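Local coordinates for protein probable M18 family aminopeptidase 1 (Thermotoga maritima, PDB 2GLF) that is probably a zinc-dependent metallopeptidase of the M18 family that removes amino acids from the N-terminal end of peptides, at residues V322-V327 with G400-K405. Numbering follows the deposited sequence.
Sequences VISGDV and GGTIAK. With MN (manganese (II) ion), chain E.
Ser324 and Thr402 turn their hydroxyls into the same gap by different rotations: OG of Ser324 stands anti to its backbone N (chi1 180°), whereas OG1 of Thr402 lies between its own N and carbonyl carbon (chi1 58°). The setting is the central mixed sheet of an M18 metallopeptidase, where strand 321-329 carries a metal ligand and segment 400-405 runs from a loop into a helix beside it. The two hydroxyl oxygens, Ser324 OG and Thr402 OG1, are 3.7 Å apart and are not bonded to each other. What joins them is a shared third residue, for each hydrogen-bonds to OD2 of Asp416 on the adjacent strand 414-421. Thr402 OG1 also accepts a weak capping bond from Ala404 N at 3.5 Å, so one threonine serves both the carboxylate and the turn that leads into the helix.

Ala404 is small enough to sit against the strand, its CB 3.6 Å from Ser324 CB; serine is nearly as small and brings a hydroxyl for Asp416. Ile403 adds bulk from the side, packing on Val90 of strand 87-92.

Two residues along from Ser324, Asp326 also projects toward 400-405, and its carboxylate holds a manganese ion through both oxygens, with His92 and Asp249 as the other protein ligands. OD2, 2.4 Å from the manganese, in addition accepts Val327 N on its anti side, 30° out of the carboxylate plane, which probably helps to fix its rotation. On the side of 400-405, Thr402 CG2 rests 3.7 Å from Asp326 OD1.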
ATOM      1  N   VAL A 322      44.781 -27.231  10.915  1.00 17.80           N
ATOM      2  CA  VAL A 322      43.503 -27.797  10.507  1.00 17.62           C
ATOM      3  C   VAL A 322      43.021 -27.168   9.209  1.00 17.56           C
ATOM      4  O   VAL A 322      42.998 -25.949   9.057  1.00 17.13           O
ATOM      5  CB  VAL A 322      42.413 -27.600  11.600  1.00 11.44           C
ATOM      6  CG1 VAL A 322      41.077 -28.127  11.109  1.00 12.04           C
ATOM      7  CG2 VAL A 322      42.812 -28.320  12.875  1.00 11.44           C
ATOM      8  N   ILE A 323      42.670 -28.022   8.260  1.00 12.90           N
ATOM      9  CA  ILE A 323      42.149 -27.579   6.981  1.00 12.86           C
ATOM     10  C   ILE A 323      40.669 -27.923   7.029  1.00 13.17           C
ATOM     11  O   ILE A 323      40.298 -29.096   7.129  1.00 12.92           O
ATOM     12  CB  ILE A 323      42.768 -28.342   5.795  1.00 10.07           C
ATOM     13  CG1 ILE A 323      44.290 -28.192   5.804  1.00 10.07           C
ATOM     14  CG2 ILE A 323      42.162 -27.832   4.481  1.00 10.07           C
ATOM     15  CD1 ILE A 323      44.760 -26.804   5.558  1.00 10.07           C
ATOM     16  N   SER A 324      39.830 -26.894   6.996  1.00 20.20           N
ATOM     17  CA  SER A 324      38.385 -27.068   7.008  1.00 19.56           C
ATOM     18  C   SER A 324      37.965 -27.392   5.572  1.00 18.64           C
ATOM     19  O   SER A 324      37.879 -26.500   4.728  1.00 17.98           O
ATOM     20  CB  SER A 324      37.720 -25.774   7.475  1.00 15.46           C
ATOM     21  OG  SER A 324      36.312 -25.900   7.497  1.00 17.60           O
ATOM     22  N   GLY A 325      37.716 -28.667   5.295  1.00 16.30           N
ATOM     23  CA  GLY A 325      37.334 -29.059   3.950  1.00 16.72           C
ATOM     24  C   GLY A 325      35.853 -28.958   3.626  1.00 17.07           C
ATOM     25  O   GLY A 325      35.083 -29.869   3.930  1.00 17.84           O
ATOM     26  N   ASP A 326      35.454 -27.848   3.010  1.00 12.13           N
ATOM     27  CA  ASP A 326      34.064 -27.635   2.623  1.00 11.25           C
ATOM     28  C   ASP A 326      34.029 -26.875   1.296  1.00 11.14           C
ATOM     29  O   ASP A 326      34.996 -26.218   0.922  1.00 11.14           O
ATOM     30  CB  ASP A 326      33.313 -26.868   3.714  1.00 12.94           C
ATOM     31  CG  ASP A 326      31.816 -27.143   3.698  1.00 14.20           C
ATOM     32  OD1 ASP A 326      31.129 -26.766   4.666  1.00 16.62           O
ATOM     33  OD2 ASP A 326      31.322 -27.738   2.721  1.00 16.20           O
ATOM     34  N   VAL A 327      32.910 -26.971   0.590  1.00 13.75           N
ATOM     35  CA  VAL A 327      32.745 -26.340  -0.717  1.00 13.74           C
ATOM     36  C   VAL A 327      32.336 -24.875  -0.679  1.00 13.69           C
ATOM     37  O   VAL A 327      31.717 -24.414   0.276  1.00 13.69           O
ATOM     38  CB  VAL A 327      31.675 -27.078  -1.536  1.00 15.98           C
ATOM     39  CG1 VAL A 327      32.046 -28.548  -1.700  1.00 15.24           C
ATOM     40  CG2 VAL A 327      30.330 -26.947  -0.836  1.00 15.77           C
ATOM     41  N   GLY A 400      27.216 -17.938   5.600  1.00 57.59           N
ATOM     42  CA  GLY A 400      27.848 -19.215   5.358  1.00 57.78           C
ATOM     43  C   GLY A 400      28.129 -19.929   6.661  1.00 57.43           C
ATOM     44  O   GLY A 400      27.281 -20.655   7.173  1.00 58.40           O
ATOM     45  N   GLY A 401      29.321 -19.712   7.204  1.00 45.22           N
ATOM     46  CA  GLY A 401      29.691 -20.354   8.450  1.00 44.63           C
ATOM     47  C   GLY A 401      29.938 -21.841   8.279  1.00 43.55           C
ATOM     48  O   GLY A 401      29.021 -22.592   7.948  1.00 44.46           O
ATOM     49  N   THR A 402      31.181 -22.266   8.489  1.00 35.16           N
ATOM     50  CA  THR A 402      31.543 -23.674   8.374  1.00 32.76           C
ATOM     51  C   THR A 402      31.982 -24.167   9.744  1.00 31.56           C
ATOM     52  O   THR A 402      31.945 -23.414  10.718  1.00 31.77           O
ATOM     53  CB  THR A 402      32.696 -23.891   7.388  1.00 21.64           C
ATOM     54  OG1 THR A 402      33.827 -23.128   7.815  1.00 21.05           O
ATOM     55  CG2 THR A 402      32.296 -23.458   5.988  1.00 19.86           C
ATOM     56  N   ILE A 403      32.413 -25.424   9.818  1.00 31.87           N
ATOM     57  CA  ILE A 403      32.834 -25.992  11.091  1.00 29.34           C
ATOM     58  C   ILE A 403      34.228 -25.545  11.530  1.00 28.90           C
ATOM     59  O   ILE A 403      34.664 -25.846  12.642  1.00 28.74           O
ATOM     60  CB  ILE A 403      32.779 -27.533  11.059  1.00  3.99           C
ATOM     61  CG1 ILE A 403      33.889 -28.098  10.177  1.00  3.99           C
ATOM     62  CG2 ILE A 403      31.428 -27.978  10.541  1.00  3.99           C
ATOM     63  CD1 ILE A 403      34.004 -29.614  10.258  1.00  3.99           C
ATOM     64  N   ALA A 404      34.916 -24.814  10.660  1.00 16.50           N
ATOM     65  CA  ALA A 404      36.252 -24.333  10.970  1.00 15.99           C
ATOM     66  C   ALA A 404      36.294 -23.653  12.334  1.00 15.37           C
ATOM     67  O   ALA A 404      37.164 -23.945  13.154  1.00 14.88           O
ATOM     68  CB  ALA A 404      36.727 -23.367   9.891  1.00 23.81           C
ATOM     69  N   LYS A 405      35.350 -22.751  12.581  1.00 21.58           N
ATOM     70  CA  LYS A 405      35.306 -22.027  13.850  1.00 21.73           C
ATOM     71  C   LYS A 405      35.483 -22.919  15.094  1.00 22.08           C
ATOM     72  O   LYS A 405      36.232 -22.575  16.013  1.00 20.80           O
ATOM     73  CB  LYS A 405      33.987 -21.255  13.969  1.00 25.23           C
ATOM     74  CG  LYS A 405      32.765 -22.145  14.113  1.00 24.75           C
ATOM     75  CD  LYS A 405      31.526 -21.350  14.496  1.00 30.26           C
ATOM     76  CE  LYS A 405      31.057 -20.440  13.373  1.00 29.90           C
ATOM     77  NZ  LYS A 405      29.781 -19.768  13.740  1.00 31.26           N
TER
HETATM   78 MN    MN E5001      29.070 -27.773   3.540  1.00 17.51          MN
HETATM   79  O   HOH W   1      29.298 -26.153   1.839  1.00 24.06           O